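Local coordinates for methyl-coenzyme M reductase subunit beta (Methanosarcina barkeri, PDB 1E6Y), which forms, with its partner subunits, the nickel-containing reductase that releases methane from methyl-coenzyme M, using coenzyme B as reductant, in the last step of methanogenesis, at residues 313-318 with 391-396; 322-327 with 367-372; 326-331 with 384-389. All coordinates share one frame; numbering follows the deposited sequence.

Contact 1. Residues 313-318 with 391-396; sequences VNCGAG and CAAVAL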
loop_
_atom_site.group_PDB
_atom_site.type_symbol
_atom_site.label_atom_id
_atom_site.label_comp_id
_atom_site.label_asym_id
_atom_site.label_seq_id
_atom_site.Cartn_x
_atom_site.Cartn_y
_atom_site.Cartn_z
ATOM N N VAL E 313 29.841 -22.582 -13.876
ATOM C CA VAL E 313 30.631 -23.746 -13.482
ATOM C C VAL E 313 29.981 -24.512 -12.327
ATOM O O VAL E 313 29.871 -25.740 -12.378
ATOM C CB VAL E 313 32.076 -23.331 -13.092
ATOM C CG1 VAL E 313 32.824 -24.503 -12.460
ATOM C CG2 VAL E 313 32.822 -22.839 -14.325
ATOM N N ASN E 314 29.503 -23.785 -11.319
ATOM C CA ASN E 314 28.955 -24.413 -10.117
ATOM C C ASN E 314 27.519 -24.903 -10.297
ATOM O O ASN E 314 27.177 -26.009 -9.872
ATOM C CB ASN E 314 29.028 -23.448 -8.932
ATOM C CG ASN E 314 28.904 -24.160 -7.597
ATOM O OD1 ASN E 314 29.429 -25.260 -7.413
ATOM N ND2 ASN E 314 28.189 -23.544 -6.664
ATOM N N CYS E 315 26.675 -24.069 -10.899
ATOM C CA CYS E 315 25.320 -24.488 -11.247
ATOM C C CYS E 315 25.342 -25.504 -12.382
ATOM O O CYS E 315 24.550 -26.445 -12.394
ATOM C CB CYS E 315 24.471 -23.281 -11.646
ATOM S SG CYS E 315 24.104 -22.182 -10.274
ATOM N N GLY E 316 26.282 -25.327 -13.308
ATOM C CA GLY E 316 26.455 -26.276 -14.393
ATOM C C GLY E 316 26.839 -27.662 -13.906
ATOM O O GLY E 316 26.238 -28.649 -14.324
ATOM N N ALA E 317 27.791 -27.731 -12.978
ATOM C CA ALA E 317 28.239 -29.013 -12.428
ATOM C C ALA E 317 27.092 -29.773 -11.761
ATOM O O ALA E 317 26.903 -30.966 -12.004
ATOM C CB ALA E 317 29.369 -28.791 -11.432
ATOM N N GLY E 318 26.277 -29.058 -10.988
ATOM C CA GLY E 318 25.170 -29.692 -10.295
ATOM C C GLY E 318 23.886 -29.763 -11.103
ATOM O O GLY E 318 22.937 -30.431 -10.693
ATOM N N CYS E 391 19.440 -15.914 -13.850
ATOM C CA CYS E 391 18.788 -16.370 -15.074
ATOM C C CYS E 391 19.551 -17.518 -15.728
ATOM O O CYS E 391 18.943 -18.473 -16.217
ATOM C CB CYS E 391 18.643 -15.212 -16.061
ATOM S SG CYS E 391 17.542 -13.910 -15.484
ATOM N N ALA E 392 20.879 -17.431 -15.713
ATOM C CA ALA E 392 21.733 -18.507 -16.220
ATOM C C ALA E 392 21.607 -19.766 -15.367
ATOM O O ALA E 392 21.515 -20.876 -15.892
ATOM C CB ALA E 392 23.186 -18.045 -16.266
ATOM N N ALA E 393 21.542 -19.584 -14.050
ATOM C CA ALA E 393 21.403 -20.700 -13.115
ATOM C C ALA E 393 20.102 -21.463 -13.346
ATOM O O ALA E 393 20.082 -22.698 -13.364
ATOM C CB ALA E 393 21.455 -20.188 -11.692
ATOM N N VAL E 394 19.022 -20.715 -13.542
ATOM C CA VAL E 394 17.715 -21.294 -13.818
ATOM C C VAL E 394 17.725 -22.055 -15.145
ATOM O O VAL E 394 17.205 -23.169 -15.231
ATOM C CB VAL E 394 16.633 -20.191 -13.840
ATOM C CG1 VAL E 394 15.325 -20.736 -14.373
ATOM C CG2 VAL E 394 16.440 -19.645 -12.438
ATOM N N ALA E 395 18.405 -21.494 -16.141
ATOM C CA ALA E 395 18.539 -22.134 -17.448
ATOM C C ALA E 395 19.277 -23.474 -17.366
ATOM O O ALA E 395 19.011 -24.378 -18.153
ATOM C CB ALA E 395 19.260 -21.200 -18.412
ATOM N N LEU E 396 20.168 -23.607 -16.386
ATOM C CA LEU E 396 21.002 -24.802 -16.249
ATOM C C LEU E 396 20.372 -25.901 -15.396
ATOM O O LEU E 396 20.919 -27.000 -15.294
ATOM C CB LEU E 396 22.365 -24.428 -15.659
ATOM C CG LEU E 396 23.341 -23.672 -16.561
ATOM C CD1 LEU E 396 24.474 -23.111 -15.720
ATOM C CD2 LEU E 396 23.877 -24.600 -17.644
#
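Cys315 and Gly316 in the last turns of helix 296-318 face Ala393 of helix 387-395 and Leu396, three residues further on; a thiol, a methyl, a bare glycine backbone and one leucine branch meet here. The thiol makes the first contact: Cys315 SG rests on the methyl Ala393 CB at 3.6 Å. With SG turned anti to its carbonyl carbon (chi1 -69°), the sulfur lies beside its own backbone N and points across the gap. Leu396 fills the other half of the contact with one branch. Its CD1 comes down on the backbone of Gly316, 3.7 Å from Gly316 N and 4.0 Å from Gly316 CA, while reaching Cys315 CB at 4.1 Å. Glycine suits this spot because, having no side chain, it presents its N and CA directly to the methyl.

The backbones come near each other at two places. Cys315 and Ala393, both small, have their CA atoms 5.8 Å apart; at Gly316 and Leu396, where the CA atoms are 5.9 Å apart, it is the missing side chain of the glycine that admits the leucine. The contact thus joins two helices inside the largely helical C-terminal domain of the subunit. No hydrogen bond crosses the interface, so it rests on van der Waals fit.

A second shell surrounds the pair. Val324 of helix 323-339 packs on Cys315 and Ala393 alike, so a third helix meets these two, and Leu396 also leans on Leu312 and Ala204. Farther out, the gamma subunit adds hydrogen bonds to backbone carbonyls: its Arg126 binds Gly318 O, at the end of helix 296-318, and its Arg67 binds Ala395 O. Asn314, on a different side of its turn from the contact, gives its ND2 to Thr327 OG1 and to Val112 O of the gamma subunit.

Contact 2. Residues 322-327 with 367-372; sequences QNVSST and GGPGVF
Pro369 opens a short 3-10 segment in the loop that follows the coenzyme B-binding Gly366, and it meets Gln322, and Val324 of helix 323-339. The proline ring does all the touching from its side: CG lies 3.8 Å from Gln322 CA and 3.9 Å from Gln322 N, over the backbone. Beside it, Val324 CG1 reaches Pro369 CB at 4.1 Å; Val324 and Pro369 lie alongside, running opposite ways. Val324 holds CG1 between its backbone N and carbonyl carbon (chi1 68°), which turns that methyl to the ring.

The amide of Gln322 leads away from the proline, and its NE2 bonds to Asp113 and Glu124 of the gamma subunit. Next along the chain, Asn323 O is gripped twice, by Thr327 N at 3.0 Å and by Thr327 OG1 at 2.6 Å, the hydroxyl coming from above the carbonyl plane (47° out of it).

Proline suits the loop side, being compact, apolar and rigid in backbone. With no hydrogen bond across, the two segments are joined by van der Waals packing, while Asn323 O is held within the helix and Gln322 NE2 by the gamma subunit.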
loop_
_atom_site.group_PDB
_atom_site.type_symbol
_atom_site.label_atom_id
_atom_site.label_comp_id
_atom_site.label_asym_id
_atom_site.label_seq_id
_atom_site.Cartn_x
_atom_site.Cartn_y
_atom_site.Cartn_z
ATOM N N GLN E 322 19.845 -23.748 -7.488
ATOM C CA GLN E 322 20.020 -23.204 -6.140
ATOM C C GLN E 322 21.460 -22.815 -5.819
ATOM O O GLN E 322 21.693 -21.951 -4.968
ATOM C CB GLN E 322 19.513 -24.195 -5.091
ATOM C CG GLN E 322 20.405 -25.411 -4.892
ATOM C CD GLN E 322 19.785 -26.421 -3.959
ATOM O OE1 GLN E 322 18.843 -27.121 -4.324
ATOM N NE2 GLN E 322 20.280 -26.472 -2.730
ATOM N N ASN E 323 22.414 -23.397 -6.544
ATOM C CA ASN E 323 23.834 -23.153 -6.297
ATOM C C ASN E 323 24.246 -21.708 -6.573
ATOM O O ASN E 323 25.301 -21.263 -6.125
ATOM C CB ASN E 323 24.695 -24.094 -7.147
ATOM C CG ASN E 323 24.497 -25.553 -6.790
ATOM O OD1 ASN E 323 23.743 -25.887 -5.877
ATOM N ND2 ASN E 323 25.161 -26.436 -7.528
ATOM N N VAL E 324 23.403 -20.977 -7.296
ATOM C CA VAL E 324 23.726 -19.609 -7.695
ATOM C C VAL E 324 23.840 -18.628 -6.523
ATOM O O VAL E 324 24.688 -17.737 -6.549
ATOM C CB VAL E 324 22.701 -19.061 -8.727
ATOM C CG1 VAL E 324 21.330 -18.874 -8.082
ATOM C CG2 VAL E 324 23.200 -17.753 -9.313
ATOM N N SER E 325 23.018 -18.800 -5.489
ATOM C CA SER E 325 23.023 -17.846 -4.380
ATOM C C SER E 325 24.337 -17.891 -3.606
ATOM O O SER E 325 24.948 -16.853 -3.346
ATOM C CB SER E 325 21.833 -18.083 -3.436
ATOM O OG SER E 325 21.850 -19.376 -2.859
ATOM N N SER E 326 24.824 -19.100 -3.342
ATOM C CA SER E 326 26.088 -19.274 -2.633
ATOM C C SER E 326 27.284 -18.981 -3.539
ATOM O O SER E 326 28.321 -18.504 -3.074
ATOM C CB SER E 326 26.190 -20.696 -2.073
ATOM O OG SER E 326 25.956 -21.659 -3.084
ATOM N N THR E 327 27.121 -19.227 -4.838
ATOM C CA THR E 327 28.173 -18.941 -5.811
ATOM C C THR E 327 28.487 -17.447 -5.860
ATOM O O THR E 327 29.648 -17.049 -5.808
ATOM C CB THR E 327 27.777 -19.412 -7.228
ATOM O OG1 THR E 327 27.617 -20.836 -7.235
ATOM C CG2 THR E 327 28.846 -19.028 -8.231
ATOM N N GLY E 367 11.930 -17.802 -2.488
ATOM C CA GLY E 367 11.577 -19.012 -3.207
ATOM C C GLY E 367 12.800 -19.596 -3.886
ATOM O O GLY E 367 13.929 -19.318 -3.481
ATOM N N GLY E 368 12.579 -20.422 -4.904
ATOM C CA GLY E 368 13.679 -20.873 -5.737
ATOM C C GLY E 368 14.224 -19.731 -6.577
ATOM O O GLY E 368 13.554 -18.710 -6.731
ATOM N N PRO E 369 15.446 -19.859 -7.121
ATOM C CA PRO E 369 16.097 -18.769 -7.860
ATOM C C PRO E 369 15.226 -18.133 -8.946
ATOM O O PRO E 369 15.300 -16.928 -9.180
ATOM C CB PRO E 369 17.335 -19.440 -8.450
ATOM C CG PRO E 369 17.666 -20.503 -7.454
ATOM C CD PRO E 369 16.327 -21.035 -7.000
ATOM N N GLY E 370 14.325 -18.924 -9.523
ATOM C CA GLY E 370 13.541 -18.469 -10.659
ATOM C C GLY E 370 12.507 -17.388 -10.396
ATOM O O GLY E 370 12.046 -16.737 -11.335
ATOM N N VAL E 371 12.114 -17.208 -9.139
ATOM C CA VAL E 371 11.083 -16.225 -8.804
ATOM C C VAL E 371 11.648 -14.820 -8.599
ATOM O O VAL E 371 10.903 -13.840 -8.569
ATOM C CB VAL E 371 10.283 -16.642 -7.539
ATOM C CG1 VAL E 371 9.748 -18.054 -7.706
ATOM C CG2 VAL E 371 11.154 -16.533 -6.292
ATOM N N PHE E 372 12.971 -14.721 -8.530
ATOM C CA PHE E 372 13.627 -13.452 -8.249
ATOM C C PHE E 372 13.801 -12.586 -9.490
ATOM O O PHE E 372 13.683 -13.061 -10.621
ATOM C CB PHE E 372 14.980 -13.700 -7.580
ATOM C CG PHE E 372 14.867 -14.255 -6.191
ATOM C CD1 PHE E 372 14.868 -15.628 -5.976
ATOM C CD2 PHE E 372 14.704 -13.405 -5.102
ATOM C CE1 PHE E 372 14.705 -16.150 -4.694
ATOM C CE2 PHE E 372 14.543 -13.915 -3.818
ATOM C CZ PHE E 372 14.545 -15.290 -3.613
#

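Contact 3. Residues 326-331 with 384-389; sequences STLLYF and GFAIPC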
loop_
_atom_site.group_PDB
_atom_site.type_symbol
_atom_site.label_atom_id
_atom_site.label_comp_id
_atom_site.label_asym_id
_atom_site.label_seq_id
_atom_site.Cartn_x
_atom_site.Cartn_y
_atom_site.Cartn_z
ATOM N N SER E 326 24.824 -19.100 -3.342
ATOM C CA SER E 326 26.088 -19.274 -2.633
ATOM C C SER E 326 27.284 -18.981 -3.539
ATOM O O SER E 326 28.321 -18.504 -3.074
ATOM C CB SER E 326 26.190 -20.696 -2.073
ATOM O OG SER E 326 25.956 -21.659 -3.084
ATOM N N THR E 327 27.121 -19.227 -4.838
ATOM C CA THR E 327 28.173 -18.941 -5.811
ATOM C C THR E 327 28.487 -17.447 -5.860
ATOM O O THR E 327 29.648 -17.049 -5.808
ATOM C CB THR E 327 27.777 -19.412 -7.228
ATOM O OG1 THR E 327 27.617 -20.836 -7.235
ATOM C CG2 THR E 327 28.846 -19.028 -8.231
ATOM N N LEU E 328 27.443 -16.626 -5.943
ATOM C CA LEU E 328 27.598 -15.173 -5.981
ATOM C C LEU E 328 28.224 -14.647 -4.687
ATOM O O LEU E 328 29.059 -13.742 -4.717
ATOM C CB LEU E 328 26.236 -14.505 -6.211
ATOM C CG LEU E 328 25.799 -14.224 -7.654
ATOM C CD1 LEU E 328 25.995 -15.457 -8.524
ATOM C CD2 LEU E 328 24.340 -13.780 -7.664
ATOM N N LEU E 329 27.845 -15.252 -3.562
ATOM C CA LEU E 329 28.392 -14.881 -2.259
ATOM C C LEU E 329 29.869 -15.248 -2.181
ATOM O O LEU E 329 30.730 -14.383 -2.007
ATOM C CB LEU E 329 27.625 -15.595 -1.139
ATOM C CG LEU E 329 27.560 -14.946 0.252
ATOM C CD1 LEU E 329 26.642 -15.779 1.133
ATOM C CD2 LEU E 329 28.941 -14.839 0.886
ATOM N N TYR E 330 30.160 -16.528 -2.379
ATOM C CA TYR E 330 31.486 -17.043 -2.089
ATOM C C TYR E 330 32.539 -16.766 -3.144
ATOM O O TYR E 330 33.701 -16.572 -2.800
ATOM C CB TYR E 330 31.408 -18.535 -1.764
ATOM C CG TYR E 330 30.792 -18.762 -0.408
ATOM C CD1 TYR E 330 29.493 -19.249 -0.289
ATOM C CD2 TYR E 330 31.408 -18.253 0.733
ATOM C CE1 TYR E 330 28.812 -19.194 0.926
ATOM C CE2 TYR E 330 30.740 -18.191 1.946
ATOM C CZ TYR E 330 29.442 -18.650 2.037
ATOM O OH TYR E 330 28.751 -18.469 3.210
ATOM N N PHE E 331 32.129 -16.609 -4.401
ATOM C CA PHE E 331 33.094 -16.198 -5.420
ATOM C C PHE E 331 33.710 -14.865 -5.019
ATOM O O PHE E 331 34.932 -14.704 -5.036
ATOM C CB PHE E 331 32.448 -16.058 -6.805
ATOM C CG PHE E 331 33.364 -15.426 -7.820
ATOM C CD1 PHE E 331 34.417 -16.154 -8.367
ATOM C CD2 PHE E 331 33.291 -14.059 -8.080
ATOM C CE1 PHE E 331 35.400 -15.527 -9.139
ATOM C CE2 PHE E 331 34.268 -13.423 -8.850
ATOM C CZ PHE E 331 35.325 -14.159 -9.377
ATOM N N GLY E 384 22.808 -4.589 -11.279
ATOM C CA GLY E 384 22.599 -5.393 -12.468
ATOM C C GLY E 384 23.532 -6.578 -12.618
ATOM O O GLY E 384 23.424 -7.317 -13.593
ATOM N N PHE E 385 24.416 -6.793 -11.645
ATOM C CA PHE E 385 25.468 -7.803 -11.787
ATOM C C PHE E 385 25.113 -9.153 -11.165
ATOM O O PHE E 385 25.866 -10.119 -11.303
ATOM C CB PHE E 385 26.784 -7.287 -11.191
ATOM C CG PHE E 385 27.258 -5.991 -11.790
ATOM C CD1 PHE E 385 27.500 -4.883 -10.982
ATOM C CD2 PHE E 385 27.420 -5.864 -13.169
ATOM C CE1 PHE E 385 27.895 -3.664 -11.535
ATOM C CE2 PHE E 385 27.814 -4.647 -13.733
ATOM C CZ PHE E 385 28.051 -3.546 -12.913
ATOM N N ALA E 386 23.951 -9.233 -10.519
ATOM C CA ALA E 386 23.555 -10.447 -9.809
ATOM C C ALA E 386 22.502 -11.256 -10.570
ATOM O O ALA E 386 22.664 -12.459 -10.779
ATOM C CB ALA E 386 23.041 -10.090 -8.414
ATOM N N ILE E 387 21.437 -10.587 -11.002
ATOM C CA ILE E 387 20.304 -11.255 -11.634
ATOM C C ILE E 387 20.625 -12.009 -12.936
ATOM O O ILE E 387 20.064 -13.079 -13.181
ATOM C CB ILE E 387 19.139 -10.248 -11.856
ATOM C CG1 ILE E 387 18.496 -9.914 -10.506
ATOM C CG2 ILE E 387 18.088 -10.820 -12.811
ATOM C CD1 ILE E 387 17.884 -11.119 -9.805
ATOM N N PRO E 388 21.572 -11.502 -13.754
ATOM C CA PRO E 388 21.980 -12.279 -14.931
ATOM C C PRO E 388 22.507 -13.678 -14.597
ATOM O O PRO E 388 22.214 -14.641 -15.307
ATOM C CB PRO E 388 23.050 -11.403 -15.576
ATOM C CG PRO E 388 22.624 -10.024 -15.223
ATOM C CD PRO E 388 22.117 -10.133 -13.804
ATOM N N CYS E 389 23.202 -13.798 -13.469
ATOM C CA CYS E 389 23.670 -15.094 -12.983
ATOM C C CYS E 389 22.512 -15.998 -12.570
ATOM O O CYS E 389 22.540 -17.206 -12.810
ATOM C CB CYS E 389 24.619 -14.904 -11.800
ATOM S SG CYS E 389 25.999 -13.798 -12.146
#
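Between 326-331 and 384-389, Leu328 makes the contact from its side, reaching Ala386 and Cys389 with its two methyls. The tight half belongs to CD1, which presses on Cys389 CB at 3.6 Å and has SG of the same residue at 4.0 Å, so that the methyl is nearer to the cysteine's CB than to its sulfur. CD2 makes the looser half: it sits 4.0 Å from Ala386 CB and 3.8 Å from Ala386 O. Leu328 takes an unusual chi1 of -91°, away from the staggered positions, and in this pose CD1 goes to Cys389 and CD2 to Ala386.

All three touching residues are buried, so the looser side is CD2 against Ala386 rather than a solvent face. The CA atoms of Leu328 and Ala386 stay 7.3 Å apart, a gap that a leucine is long enough to span, whereas alanine and cysteine on the far side are short enough to receive it. Around them, Thr311 of helix 296-318 touches both Leu328 and Cys389, and Ala353 of helix 348-358 covers Leu328 further.

Ala386 O also accepts a weak bond from Cys389 N (3.1 Å) in the first turn of the helix. The methyl beside this carbonyl therefore lies against a polar atom already engaged in its own backbone, and the cohesion across the contact is dispersive, without directional bonds.

All three contacts are buried and apolar, and none carries a hydrogen bond between its segments. Contacts 1 and 3 both use helix 387-395, whereas contacts 2 and 3 use successive parts of helix 323-339 through Val324 and Leu328. Contact 1 brings two backbones close over small residues; contact 3 spans a wider gap with one leucine; contact 2 sets a loop proline against Gln322 and Val324, nearest of the three to the coenzyme B site. Val324 ties them together: it packs on Pro369, on Ala393 and on Cys389. Polar bonds join the helices elsewhere, through Asn314 to Thr327 and Asn323, and the gamma subunit borders contacts 1 and 2.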